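Local coordinates for protein flap endonuclease 1 (Sulfolobus solfataricus, PDB 2IZO) that cleaves 5' flaps and degrades DNA from the 5' end in replication and repair, as a structure-specific, magnesium-dependent nuclease, at residues Arg9-Ser14 with Pro204-Thr209; Arg20-Gly25 with Gly161-Ala166; Arg61-Leu66 with Ile323-Lys328; Leu136-Ile141 with Glu298-Asp303; Ile174-Lys179 with Gly280-Pro285. All blocks are in the same frame, centred on the assembly; numbering follows the deposited sequence.

Contact 1: residues Arg9-Ser14 with Pro204-Thr209; sequences RELSFS and PELIET
The outer strand of the central mixed sheet, Arg-9 to Glu-10, lies antiparallel to strand 205-208. Leu-206 N donates to Arg-9 O over 2.9 Å, in the carbonyl plane and at 160° at the hydrogen. Leu-11 N bonds Pro-204 O at 3.2 Å, coming from above the carbonyl plane. Glu-10 and Glu-205 form the non-hydrogen-bonded pair, with their CA atoms 4.2 Å apart. Their side chains stand on one face of the sheet. There Glu-205 makes a salt bridge with Arg-183. This edge pairing ties the start of the N-domain to the I-domain, so the sheet is built from both regions. Arg-9 and Leu-206 use the other face and lie side by side. The Arg-9 chain bends at chi2 (83°) and chi3, and its end comes back near strand 205-208. Leu-206 CD2 sits over one face of the guanidinium, 3.4 Å from Arg-9 NH1. At the guanidinium edge, Arg-9 NH1 forms a salt bridge of 3.5 Å with Glu-208 OE2, and the two planar groups are turned 51° apart. Leu-11 packs with CD2, which meets Pro-204 CB at 3.6 Å and also Leu-206 CB. Phe-13 lays a ring face on the proline. Pro-204 CG is 3.8 Å from the centroid of the Phe-13 ring, a CH-pi contact offset toward the rim. An alanine in place of Phe-13 would probably leave the Pro-204 ring without this aromatic cover and open a gap beside it. Leu-185 also touches the Phe-13 side chain.

Contact 2: residues Arg20-Gly25 with Gly161-Ala166; sequences RVSIDG and GLSWAA
Leu-162 and Ser-163 meet Arg-20 and Ser-22 just ahead of a parallel pairing in the middle of the sheet, where strand 19-24 runs beside strand 165-167. The parallel strands at this centre belong to the PIN-like nuclease fold. The second segment leaves a helix through the Schellman motif at Gly-161, whose positive phi suits glycine. The Leu-162 carbonyl then lies against the arginine stem: Leu-162 O is 3.2 Å from Arg-20 CD. The Arg-20 chain is extended from CG to NE and leads its guanidinium away. At Ser-163 two hydroxyls meet, with Ser-163 OG 3.0 Å from Ser-22 OG in a hydrogen bond that either could donate. Leu-157 of helix 150-159 touches both serines. Trp-164 N donates to Arg-20 O at 2.7 Å, tilted 26° from the carbonyl plane. The Trp-164 indole leads off from the first segment and has cation-pi contacts with Lys-19 and Arg-180. Ala-165 O accepts Ser-22 N at 2.8 Å, in the carbonyl plane. Two residues beyond Ser-22, the strand ends at Asp-24, a predicted ligand of the first magnesium, and its side chain caps the following helix through a weak bond to Asn-27 N. Ala-166 closes the segment. Ala-166 CA is 3.3 Å from Ser-22 O in a CA-H...O contact. Ala-166 CB lies 3.7 Å from Ser-22 O.

Contact 3: residues Arg61-Leu66 with Ile323-Lys328; sequences RTINIL and IERLTK
Ile-63 and Leu-326 carry the packed part of this contact between helices 53-68 and 316-337. The short axes of the two segments come within 9.4 Å and cross at 34°, running in roughly the same direction. Ile-63 points toward the partner helix, and its side chain crosses that of Leu-326 at about a right angle. Ile-63 CG1 touches Leu-326 CD1 at 3.8 Å, and Ile-63 CD1 lies 4.1 Å from Leu-326 CB. One turn on, Leu-66 CD1 reaches the same Leu-326 methyl, CD1, at 3.9 Å. CG of Leu-326 is anti to its backbone N (chi1 169°), and the CD1 beyond it meets both first-segment residues. All three side chains are buried and apolar. The solvent side is looser. There Arg-325 runs extended from CG to NE, with its stem across the CG2 branch of Ile-63: Arg-325 CD is 4.0 Å from Ile-63 CG2. Its guanidinium ends near Asn-64. Asn-64 OD1 and Arg-325 NH1 are 4.1 Å apart, too far for a hydrogen bond, and the two planar groups are turned 53° to each other. Both residues are exposed. An alanine in place of Ile-63 would probably leave Leu-326 with a gap beside it and the Arg-325 stem freer to move. Behind the first helix, strand 70-76 packs through Pro-72 on Thr-62, Ile-65 and Leu-66. Ile-141, which follows helix 126-139, also covers Thr-62 and Leu-66, so helix 53-68 is wedged among this strand, that loop and helix 316-337.

Contact 4: residues Leu136-Ile141 with Glu298-Asp303; sequences LRAMGI and EPNGED
Ala-138 sets its methyl against the first carbon of the Asp-303 side chain, with Ala-138 CB 3.9 Å from Asp-303 CB. The CB bond of Asp-303 points toward the first segment. Most of the remaining contact involves carbonyls at the C-terminal end of helix 126-139. Ala-138 O receives a weak bond from Asn-300 N at 3.3 Å, strongly bent at 123°. The same oxygen lies 3.3 Å from Pro-299 CA in a CA-H...O contact. The end of the Asn-300 side chain comes nearer the helix, but Asn-300 ND2 stays 3.9 Å from Ala-138 O. The next carbonyl faces the proline ring: Met-139 O is close to Pro-299 CB and 3.7 Å from Pro-299 CG. Two successive carbonyls of the helix end are thus covered by the Pro-299 to Asn-300 backbone and the proline ring. Behind this layer, Met-139 and Pro-299 both touch Leu-326 of helix 316-337. Gly-140 turns the chain out of the helix with a positive phi of 96°. A side chain here would press on the preceding carbonyl oxygen and on the backbone of Glu-298 and Pro-299. The Gly-140 backbone is also bonded to Asn-297. This is a glycine-terminated helix end, placed where helix 126-139 of the I-domain gives way to strand 143-145 and held against the segment that leads into helix 301-310.

Contact 5: residues Ile174-Lys179 with Gly280-Pro285; sequences ILFGAK and GLFLNP
Phe-176 and Phe-282 form an offset stack, with ring centroids 4.7 Å apart and planes tilted by 24°. Phe-282 CD1 sits over one face of the Phe-176 ring, toward its rim, 3.6 Å from Phe-176 CE1. In Phe-176, CG is anti to the carbonyl carbon (chi1 -73°), and the ring beyond it comes nearer the second segment. The rim of Phe-176 has a polar neighbour too: Leu-281 O lies in the ring plane, 3.3 Å from Phe-176 CE1. Pro-285 adds its CG, 3.8 Å from Phe-176 CD1, at an oblique approach to that ring. Leu-175 attends to Phe-282. Its CB bond points toward the second segment, and Leu-175 CB is 3.5 Å from Phe-282 CD1. The outer methyl, Leu-175 CD1, rests against Phe-282 CE1. At the edge of that ring, near its plane, Leu-175 O stands 3.4 Å from Phe-282 CD1. Directly after Phe-176, Gly-177 ends the short helix 172-175 in a Schellman motif. The stack borders the metal site. The Phe-176 side chain is about 4 Å from that of Asp-172, a predicted ligand of the second magnesium, and about 6 Å from a bound magnesium ion. The Tyr-234 and Phe-282 rings meet with their planes at about 80°. Helix 150-159 packs on Phe-176 through Ala-152 and Ala-155, while Leu-223 of helix 220-230 lies against Leu-175, so helix 278-283 is joined here to the I-domain.

Contacts 1 and 2 reach the same mixed sheet, at its edge and in its middle, with centres 14 Å apart. Contact 5 joins on just past strand 205-208: Thr-209 N lies 3.0 Å from Lys-179 O, a probable hydrogen bond. Contacts 3 and 4 touch on the other side of the chain's centre from contact 5. Their centres are 12 Å apart, and Leu-326 CD2 meets Pro-299 CB at 3.7 Å. Of the five, contact 5 comes closest to a bound magnesium ion. In contact 2, the Ala-166 side chain is about 11 Å from a magnesium ion. Contacts 3 and 4 are plain packing, away from the metal sites, with centres 32 Å from that of contact 5.

Contact 1: residues Arg9-Ser14 with Pro204-Thr209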
# COMPACT_ATOMS: atom_id res chain seq x y z
N ARG A 9 19.53 -21.48 6.57
CA ARG A 9 18.15 -21.15 6.91
C ARG A 9 17.44 -20.43 5.78
O ARG A 9 18.07 -19.72 4.98
CB ARG A 9 18.07 -20.35 8.22
CG ARG A 9 19.37 -19.67 8.66
CD ARG A 9 19.60 -18.33 7.99
NE ARG A 9 18.49 -17.41 8.20
CZ ARG A 9 18.62 -16.10 8.42
NH1 ARG A 9 19.82 -15.54 8.46
NH2 ARG A 9 17.54 -15.36 8.60
N GLU A 10 16.13 -20.62 5.69
CA GLU A 10 15.33 -19.89 4.73
C GLU A 10 15.08 -18.49 5.26
O GLU A 10 15.20 -18.25 6.47
CB GLU A 10 14.00 -20.62 4.45
CG GLU A 10 12.99 -20.59 5.60
CD GLU A 10 11.69 -21.29 5.25
OE1 GLU A 10 11.74 -22.39 4.65
OE2 GLU A 10 10.61 -20.75 5.59
N LEU A 11 14.77 -17.56 4.37
CA LEU A 11 14.45 -16.21 4.79
C LEU A 11 13.19 -15.71 4.11
O LEU A 11 12.98 -15.94 2.92
CB LEU A 11 15.63 -15.25 4.58
CG LEU A 11 15.91 -14.56 3.24
CD1 LEU A 11 16.77 -13.33 3.47
CD2 LEU A 11 16.57 -15.50 2.25
N SER A 12 12.35 -15.05 4.90
CA SER A 12 11.14 -14.43 4.38
C SER A 12 11.54 -13.19 3.59
O SER A 12 12.60 -12.61 3.82
CB SER A 12 10.20 -14.04 5.52
OG SER A 12 10.77 -13.02 6.33
N PHE A 13 10.68 -12.81 2.65
CA PHE A 13 10.90 -11.61 1.86
C PHE A 13 10.89 -10.36 2.73
O PHE A 13 11.39 -9.31 2.33
CB PHE A 13 9.84 -11.51 0.78
CG PHE A 13 10.04 -12.45 -0.38
CD1 PHE A 13 11.10 -12.28 -1.26
CD2 PHE A 13 9.14 -13.49 -0.61
CE1 PHE A 13 11.28 -13.13 -2.34
CE2 PHE A 13 9.31 -14.35 -1.69
CZ PHE A 13 10.39 -14.17 -2.56
N SER A 14 10.32 -10.49 3.93
CA SER A 14 10.34 -9.44 4.95
C SER A 14 11.77 -8.99 5.25
O SER A 14 12.08 -7.79 5.19
CB SER A 14 9.65 -9.90 6.23
OG SER A 14 8.24 -9.92 6.08
N PRO A 204 12.84 -18.30 -0.55
CA PRO A 204 14.25 -17.89 -0.61
C PRO A 204 15.09 -18.58 0.45
O PRO A 204 14.60 -18.92 1.53
CB PRO A 204 14.20 -16.39 -0.34
CG PRO A 204 12.82 -15.98 -0.64
CD PRO A 204 11.95 -17.15 -0.31
N GLU A 205 16.37 -18.78 0.14
CA GLU A 205 17.28 -19.53 1.00
C GLU A 205 18.56 -18.74 1.18
O GLU A 205 19.14 -18.26 0.21
CB GLU A 205 17.56 -20.89 0.36
CG GLU A 205 18.61 -21.73 1.05
CD GLU A 205 18.78 -23.08 0.38
OE1 GLU A 205 19.92 -23.38 -0.05
OE2 GLU A 205 17.78 -23.83 0.28
N LEU A 206 19.00 -18.60 2.43
CA LEU A 206 20.19 -17.82 2.74
C LEU A 206 21.32 -18.66 3.30
O LEU A 206 21.13 -19.48 4.20
CB LEU A 206 19.86 -16.67 3.70
CG LEU A 206 21.00 -15.77 4.19
CD1 LEU A 206 21.70 -15.05 3.04
CD2 LEU A 206 20.48 -14.77 5.20
N ILE A 207 22.51 -18.44 2.75
CA ILE A 207 23.75 -19.03 3.22
C ILE A 207 24.68 -17.88 3.59
O ILE A 207 25.03 -17.06 2.73
CB ILE A 207 24.40 -19.90 2.12
CG1 ILE A 207 23.57 -21.17 1.89
CG2 ILE A 207 25.84 -20.27 2.48
CD1 ILE A 207 23.79 -21.80 0.54
N GLU A 208 25.06 -17.81 4.87
CA GLU A 208 26.03 -16.81 5.30
C GLU A 208 27.42 -17.44 5.38
O GLU A 208 27.61 -18.44 6.07
CB GLU A 208 25.63 -16.16 6.63
CG GLU A 208 24.32 -15.38 6.57
CD GLU A 208 24.10 -14.47 7.78
OE1 GLU A 208 24.82 -13.45 7.89
OE2 GLU A 208 23.21 -14.78 8.60
N THR A 209 28.37 -16.84 4.67
CA THR A 209 29.74 -17.37 4.61
C THR A 209 30.37 -17.38 6.00
O THR A 209 30.94 -18.39 6.41
CB THR A 209 30.61 -16.57 3.60
OG1 THR A 209 29.95 -16.51 2.33
CG2 THR A 209 31.97 -17.23 3.42

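Contact 2: residues Arg20-Gly25 with Gly161-Ala166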
# COMPACT_ATOMS: atom_id res chain seq x y z
N ARG A 20 19.68 -4.61 -1.93
CA ARG A 20 20.32 -4.78 -3.23
C ARG A 20 20.90 -6.18 -3.33
O ARG A 20 21.59 -6.65 -2.42
CB ARG A 20 21.41 -3.73 -3.44
CG ARG A 20 20.91 -2.31 -3.56
CD ARG A 20 22.07 -1.33 -3.54
NE ARG A 20 21.66 0.02 -3.89
CZ ARG A 20 21.46 0.44 -5.14
NH1 ARG A 20 21.63 -0.39 -6.17
NH2 ARG A 20 21.08 1.69 -5.37
N VAL A 21 20.61 -6.86 -4.44
CA VAL A 21 21.05 -8.24 -4.62
C VAL A 21 21.81 -8.40 -5.94
O VAL A 21 21.33 -8.01 -7.00
CB VAL A 21 19.86 -9.23 -4.50
CG1 VAL A 21 20.22 -10.59 -5.03
CG2 VAL A 21 19.41 -9.35 -3.05
N SER A 22 23.01 -8.98 -5.84
CA SER A 22 23.86 -9.26 -6.99
C SER A 22 23.49 -10.58 -7.67
O SER A 22 24.10 -11.62 -7.42
CB SER A 22 25.32 -9.29 -6.57
OG SER A 22 25.88 -7.99 -6.59
N ILE A 23 22.48 -10.53 -8.54
CA ILE A 23 22.03 -11.70 -9.28
C ILE A 23 22.98 -11.98 -10.43
O ILE A 23 23.38 -11.07 -11.16
CB ILE A 23 20.60 -11.50 -9.84
CG1 ILE A 23 19.65 -11.07 -8.72
CG2 ILE A 23 20.10 -12.78 -10.52
CD1 ILE A 23 18.39 -10.39 -9.21
N ASP A 24 23.37 -13.25 -10.59
CA ASP A 24 24.15 -13.65 -11.75
C ASP A 24 23.25 -13.67 -12.98
O ASP A 24 22.19 -14.30 -12.98
CB ASP A 24 24.79 -15.03 -11.56
CG ASP A 24 25.67 -15.43 -12.73
OD1 ASP A 24 26.22 -14.54 -13.41
OD2 ASP A 24 25.84 -16.65 -12.96
N GLY A 25 23.67 -12.95 -14.01
CA GLY A 25 22.92 -12.87 -15.26
C GLY A 25 22.76 -14.23 -15.91
O GLY A 25 21.64 -14.70 -16.09
N GLY A 161 30.11 -3.99 -0.37
CA GLY A 161 28.95 -3.50 0.36
C GLY A 161 27.93 -2.83 -0.54
O GLY A 161 27.01 -2.16 -0.06
N LEU A 162 28.09 -3.01 -1.85
CA LEU A 162 27.16 -2.46 -2.83
C LEU A 162 25.95 -3.37 -3.02
O LEU A 162 24.86 -2.90 -3.37
CB LEU A 162 27.85 -2.16 -4.15
CG LEU A 162 28.80 -0.96 -4.13
CD1 LEU A 162 29.80 -1.07 -5.25
CD2 LEU A 162 28.05 0.38 -4.19
N SER A 163 26.14 -4.66 -2.81
CA SER A 163 25.01 -5.58 -2.69
C SER A 163 25.01 -6.23 -1.32
O SER A 163 26.05 -6.37 -0.68
CB SER A 163 25.00 -6.62 -3.82
OG SER A 163 25.93 -7.67 -3.60
N TRP A 164 23.82 -6.60 -0.86
CA TRP A 164 23.62 -7.31 0.39
C TRP A 164 24.10 -8.76 0.27
O TRP A 164 24.72 -9.30 1.18
CB TRP A 164 22.14 -7.25 0.76
CG TRP A 164 21.64 -8.33 1.66
CD1 TRP A 164 21.02 -9.50 1.28
CD2 TRP A 164 21.67 -8.34 3.09
NE1 TRP A 164 20.67 -10.23 2.39
CE2 TRP A 164 21.06 -9.54 3.51
CE3 TRP A 164 22.16 -7.44 4.04
CZ2 TRP A 164 20.93 -9.88 4.86
CZ3 TRP A 164 22.02 -7.77 5.39
CH2 TRP A 164 21.42 -8.98 5.78
N ALA A 165 23.81 -9.37 -0.88
CA ALA A 165 24.17 -10.75 -1.14
C ALA A 165 24.21 -11.01 -2.64
O ALA A 165 23.58 -10.29 -3.42
CB ALA A 165 23.16 -11.69 -0.49
N ALA A 166 24.96 -12.03 -3.03
CA ALA A 166 24.92 -12.53 -4.40
C ALA A 166 23.80 -13.55 -4.52
O ALA A 166 23.58 -14.36 -3.61
CB ALA A 166 26.25 -13.15 -4.78

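Contact 3: residues Arg61-Leu66 with Ile323-Lys328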
# COMPACT_ATOMS: atom_id res chain seq x y z
N ARG A 61 9.32 -12.19 -13.61
CA ARG A 61 9.96 -12.52 -12.33
C ARG A 61 10.66 -11.34 -11.66
O ARG A 61 10.72 -11.26 -10.43
CB ARG A 61 10.92 -13.70 -12.49
N THR A 62 11.20 -10.42 -12.47
CA THR A 62 11.88 -9.23 -11.94
C THR A 62 10.90 -8.26 -11.28
O THR A 62 11.22 -7.66 -10.26
CB THR A 62 12.70 -8.51 -13.04
OG1 THR A 62 13.62 -9.44 -13.63
CG2 THR A 62 13.49 -7.35 -12.46
N ILE A 63 9.71 -8.12 -11.86
CA ILE A 63 8.64 -7.35 -11.23
C ILE A 63 8.26 -8.01 -9.91
O ILE A 63 8.16 -7.34 -8.88
CB ILE A 63 7.40 -7.17 -12.15
CG1 ILE A 63 7.78 -6.43 -13.44
CG2 ILE A 63 6.28 -6.42 -11.42
CD1 ILE A 63 6.75 -6.53 -14.55
N ASN A 64 8.08 -9.33 -9.94
CA ASN A 64 7.80 -10.11 -8.74
C ASN A 64 8.83 -9.86 -7.64
O ASN A 64 8.47 -9.75 -6.47
CB ASN A 64 7.73 -11.61 -9.06
CG ASN A 64 6.51 -11.98 -9.89
OD1 ASN A 64 5.55 -11.22 -9.99
ND2 ASN A 64 6.55 -13.17 -10.50
N ILE A 65 10.10 -9.75 -8.05
CA ILE A 65 11.22 -9.44 -7.15
C ILE A 65 11.13 -8.01 -6.59
O ILE A 65 11.25 -7.81 -5.37
CB ILE A 65 12.59 -9.68 -7.87
CG1 ILE A 65 12.95 -11.17 -7.86
CG2 ILE A 65 13.72 -8.86 -7.24
CD1 ILE A 65 14.09 -11.57 -8.80
N LEU A 66 10.90 -7.04 -7.47
CA LEU A 66 10.81 -5.62 -7.10
C LEU A 66 9.59 -5.30 -6.25
O LEU A 66 9.65 -4.43 -5.37
CB LEU A 66 10.81 -4.74 -8.35
CG LEU A 66 12.15 -4.36 -8.99
CD1 LEU A 66 11.99 -4.16 -10.49
CD2 LEU A 66 12.75 -3.12 -8.34
N ILE A 323 3.64 -3.68 -17.04
CA ILE A 323 4.58 -2.56 -17.10
C ILE A 323 4.12 -1.45 -16.15
O ILE A 323 4.94 -0.68 -15.64
CB ILE A 323 4.77 -2.02 -18.56
CG1 ILE A 323 6.05 -1.18 -18.67
CG2 ILE A 323 3.53 -1.26 -19.05
CD1 ILE A 323 6.41 -0.77 -20.09
N GLU A 324 2.81 -1.39 -15.92
CA GLU A 324 2.22 -0.42 -15.02
C GLU A 324 2.61 -0.71 -13.57
O GLU A 324 2.94 0.21 -12.82
CB GLU A 324 0.70 -0.39 -15.17
CG GLU A 324 0.06 0.93 -14.77
CD GLU A 324 -1.38 1.05 -15.23
OE1 GLU A 324 -2.15 0.08 -15.08
OE2 GLU A 324 -1.75 2.13 -15.74
N ARG A 325 2.59 -1.98 -13.19
CA ARG A 325 3.01 -2.36 -11.84
C ARG A 325 4.53 -2.41 -11.66
O ARG A 325 5.02 -2.44 -10.53
CB ARG A 325 2.34 -3.67 -11.36
CG ARG A 325 2.53 -4.89 -12.23
CD ARG A 325 2.26 -6.16 -11.45
NE ARG A 325 1.86 -7.28 -12.31
CZ ARG A 325 1.84 -8.55 -11.93
NH1 ARG A 325 2.20 -8.91 -10.71
NH2 ARG A 325 1.45 -9.48 -12.80
N LEU A 326 5.26 -2.40 -12.78
CA LEU A 326 6.72 -2.32 -12.74
C LEU A 326 7.17 -1.01 -12.11
O LEU A 326 7.77 -1.00 -11.04
CB LEU A 326 7.34 -2.49 -14.14
CG LEU A 326 8.83 -2.19 -14.34
CD1 LEU A 326 9.73 -3.15 -13.54
CD2 LEU A 326 9.21 -2.22 -15.81
N THR A 327 6.85 0.10 -12.78
CA THR A 327 7.16 1.44 -12.27
C THR A 327 6.51 1.70 -10.91
O THR A 327 7.08 2.40 -10.07
CB THR A 327 6.80 2.56 -13.30
OG1 THR A 327 6.95 3.85 -12.69
CG2 THR A 327 5.37 2.41 -13.81
N LYS A 328 5.32 1.12 -10.70
CA LYS A 328 4.61 1.22 -9.42
C LYS A 328 5.34 0.48 -8.30
O LYS A 328 5.25 0.87 -7.14
CB LYS A 328 3.19 0.70 -9.56

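Contact 4: residues Leu136-Ile141 with Glu298-Asp303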
# COMPACT_ATOMS: atom_id res chain seq x y z
N LEU A 136 16.77 -4.94 -19.89
CA LEU A 136 17.07 -4.47 -18.53
C LEU A 136 17.45 -2.98 -18.49
O LEU A 136 17.15 -2.30 -17.50
CB LEU A 136 18.15 -5.35 -17.87
CG LEU A 136 17.79 -6.80 -17.52
CD1 LEU A 136 19.03 -7.62 -17.20
CD2 LEU A 136 16.78 -6.89 -16.37
N ARG A 137 18.09 -2.48 -19.55
CA ARG A 137 18.35 -1.05 -19.70
C ARG A 137 17.04 -0.29 -19.87
O ARG A 137 16.85 0.79 -19.30
CB ARG A 137 19.25 -0.76 -20.91
CG ARG A 137 20.70 -1.20 -20.79
CD ARG A 137 21.59 -0.33 -21.69
NE ARG A 137 22.66 -1.09 -22.34
CZ ARG A 137 23.85 -1.38 -21.79
NH1 ARG A 137 24.14 -0.97 -20.56
NH2 ARG A 137 24.74 -2.08 -22.48
N ALA A 138 16.14 -0.87 -20.67
CA ALA A 138 14.84 -0.28 -20.97
C ALA A 138 13.87 -0.36 -19.79
O ALA A 138 12.94 0.43 -19.69
CB ALA A 138 14.24 -0.93 -22.20
N MET A 139 14.10 -1.33 -18.91
CA MET A 139 13.33 -1.46 -17.67
C MET A 139 13.89 -0.52 -16.61
O MET A 139 13.19 -0.17 -15.66
CB MET A 139 13.37 -2.90 -17.16
CG MET A 139 12.56 -3.89 -17.98
SD MET A 139 12.74 -5.57 -17.36
CE MET A 139 11.53 -5.59 -16.04
N GLY A 140 15.15 -0.14 -16.76
CA GLY A 140 15.83 0.76 -15.83
C GLY A 140 16.66 0.05 -14.78
O GLY A 140 17.45 0.67 -14.07
N ILE A 141 16.48 -1.27 -14.70
CA ILE A 141 17.14 -2.11 -13.69
C ILE A 141 18.65 -2.22 -13.94
O ILE A 141 19.07 -2.61 -15.03
CB ILE A 141 16.45 -3.49 -13.61
CG1 ILE A 141 15.09 -3.35 -12.92
CG2 ILE A 141 17.30 -4.50 -12.86
CD1 ILE A 141 13.98 -4.08 -13.61
N GLU A 298 14.04 5.13 -14.63
CA GLU A 298 12.67 5.08 -15.14
C GLU A 298 12.54 4.16 -16.36
O GLU A 298 13.25 4.34 -17.35
CB GLU A 298 12.17 6.48 -15.49
CG GLU A 298 11.39 7.16 -14.39
CD GLU A 298 10.70 8.42 -14.87
OE1 GLU A 298 11.40 9.42 -15.14
OE2 GLU A 298 9.46 8.41 -14.98
N PRO A 299 11.62 3.17 -16.28
CA PRO A 299 11.37 2.28 -17.42
C PRO A 299 10.53 2.95 -18.50
O PRO A 299 9.38 3.32 -18.25
CB PRO A 299 10.61 1.11 -16.79
CG PRO A 299 9.95 1.68 -15.58
CD PRO A 299 10.79 2.84 -15.11
N ASN A 300 11.11 3.12 -19.69
CA ASN A 300 10.35 3.66 -20.83
C ASN A 300 9.84 2.55 -21.73
O ASN A 300 10.53 1.55 -21.96
CB ASN A 300 11.17 4.71 -21.61
CG ASN A 300 12.00 4.09 -22.74
OD1 ASN A 300 11.77 4.39 -23.91
ND2 ASN A 300 12.95 3.24 -22.38
N GLY A 301 8.62 2.72 -22.24
CA GLY A 301 7.97 1.71 -23.07
C GLY A 301 8.39 1.72 -24.53
O GLY A 301 8.35 0.68 -25.19
N GLU A 302 8.80 2.89 -25.03
CA GLU A 302 9.22 3.06 -26.43
C GLU A 302 10.43 2.21 -26.81
O GLU A 302 10.74 2.06 -28.00
CB GLU A 302 9.47 4.54 -26.73
N ASP A 303 11.12 1.67 -25.81
CA ASP A 303 12.23 0.75 -26.03
C ASP A 303 11.90 -0.67 -25.56
O ASP A 303 12.47 -1.65 -26.05
CB ASP A 303 13.50 1.25 -25.34
CG ASP A 303 14.23 2.32 -26.15
OD1 ASP A 303 13.60 2.99 -27.00
OD2 ASP A 303 15.45 2.49 -25.92

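Contact 5: residues Ile174-Lys179 with Gly280-Pro285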
# COMPACT_ATOMS: atom_id res chain seq x y z
N ILE A 174 30.27 -17.96 -3.09
CA ILE A 174 30.93 -18.13 -1.80
C ILE A 174 32.46 -18.19 -1.96
O ILE A 174 33.19 -17.52 -1.22
CB ILE A 174 30.41 -19.38 -1.05
CG1 ILE A 174 28.88 -19.33 -0.93
CG2 ILE A 174 31.06 -19.48 0.33
CD1 ILE A 174 28.26 -20.56 -0.31
N LEU A 175 32.92 -18.96 -2.95
CA LEU A 175 34.36 -19.16 -3.18
C LEU A 175 35.06 -17.94 -3.77
O LEU A 175 36.29 -17.92 -3.89
CB LEU A 175 34.60 -20.38 -4.08
CG LEU A 175 34.02 -21.75 -3.71
CD1 LEU A 175 34.03 -22.66 -4.92
CD2 LEU A 175 34.78 -22.37 -2.55
N PHE A 176 34.28 -16.92 -4.14
CA PHE A 176 34.83 -15.68 -4.68
C PHE A 176 34.79 -14.53 -3.67
O PHE A 176 35.15 -13.39 -4.00
CB PHE A 176 34.11 -15.27 -5.97
CG PHE A 176 34.47 -16.12 -7.15
CD1 PHE A 176 35.76 -16.13 -7.66
CD2 PHE A 176 33.50 -16.90 -7.78
CE1 PHE A 176 36.10 -16.90 -8.76
CE2 PHE A 176 33.82 -17.68 -8.88
CZ PHE A 176 35.12 -17.68 -9.38
N GLY A 177 34.35 -14.82 -2.45
CA GLY A 177 34.35 -13.82 -1.39
C GLY A 177 33.02 -13.14 -1.13
O GLY A 177 32.99 -12.04 -0.57
N ALA A 178 31.92 -13.78 -1.53
CA ALA A 178 30.60 -13.28 -1.19
C ALA A 178 30.39 -13.42 0.31
O ALA A 178 30.72 -14.46 0.89
CB ALA A 178 29.52 -14.04 -1.95
N LYS A 179 29.87 -12.37 0.94
CA LYS A 179 29.54 -12.41 2.35
C LYS A 179 28.32 -13.29 2.57
O LYS A 179 28.28 -14.09 3.50
CB LYS A 179 29.29 -10.99 2.89
N GLY A 280 44.51 -18.76 -7.19
CA GLY A 280 44.58 -17.35 -7.55
C GLY A 280 43.36 -16.86 -8.31
O GLY A 280 43.00 -15.68 -8.21
N LEU A 281 42.73 -17.76 -9.06
CA LEU A 281 41.52 -17.44 -9.81
C LEU A 281 40.31 -17.27 -8.89
O LEU A 281 39.33 -16.63 -9.26
CB LEU A 281 41.23 -18.51 -10.87
CG LEU A 281 42.27 -18.72 -11.99
CD1 LEU A 281 42.00 -20.02 -12.74
CD2 LEU A 281 42.32 -17.53 -12.96
N PHE A 282 40.39 -17.84 -7.69
CA PHE A 282 39.34 -17.70 -6.69
C PHE A 282 39.65 -16.62 -5.67
O PHE A 282 38.80 -15.78 -5.38
CB PHE A 282 39.07 -19.03 -5.98
CG PHE A 282 38.15 -19.95 -6.73
CD1 PHE A 282 36.78 -19.74 -6.72
CD2 PHE A 282 38.66 -21.03 -7.44
CE1 PHE A 282 35.92 -20.59 -7.41
CE2 PHE A 282 37.81 -21.89 -8.13
CZ PHE A 282 36.44 -21.67 -8.12
N LEU A 283 40.88 -16.65 -5.14
CA LEU A 283 41.30 -15.69 -4.11
C LEU A 283 41.20 -14.25 -4.62
O LEU A 283 40.54 -13.41 -4.00
CB LEU A 283 42.72 -15.99 -3.63
CG LEU A 283 42.92 -17.14 -2.64
CD1 LEU A 283 44.38 -17.59 -2.63
CD2 LEU A 283 42.46 -16.76 -1.23
N ASN A 284 41.85 -13.99 -5.75
CA ASN A 284 41.84 -12.67 -6.37
C ASN A 284 41.66 -12.75 -7.88
O ASN A 284 42.65 -12.81 -8.63
CB ASN A 284 43.10 -11.89 -5.97
CG ASN A 284 44.29 -12.79 -5.68
OD1 ASN A 284 44.83 -13.44 -6.58
ND2 ASN A 284 44.71 -12.84 -4.42
N PRO A 285 40.40 -12.77 -8.34
CA PRO A 285 40.07 -12.80 -9.76
C PRO A 285 39.88 -11.40 -10.35
O PRO A 285 39.93 -10.41 -9.62
CB PRO A 285 38.74 -13.56 -9.79
CG PRO A 285 38.12 -13.31 -8.44
CD PRO A 285 39.18 -12.80 -7.50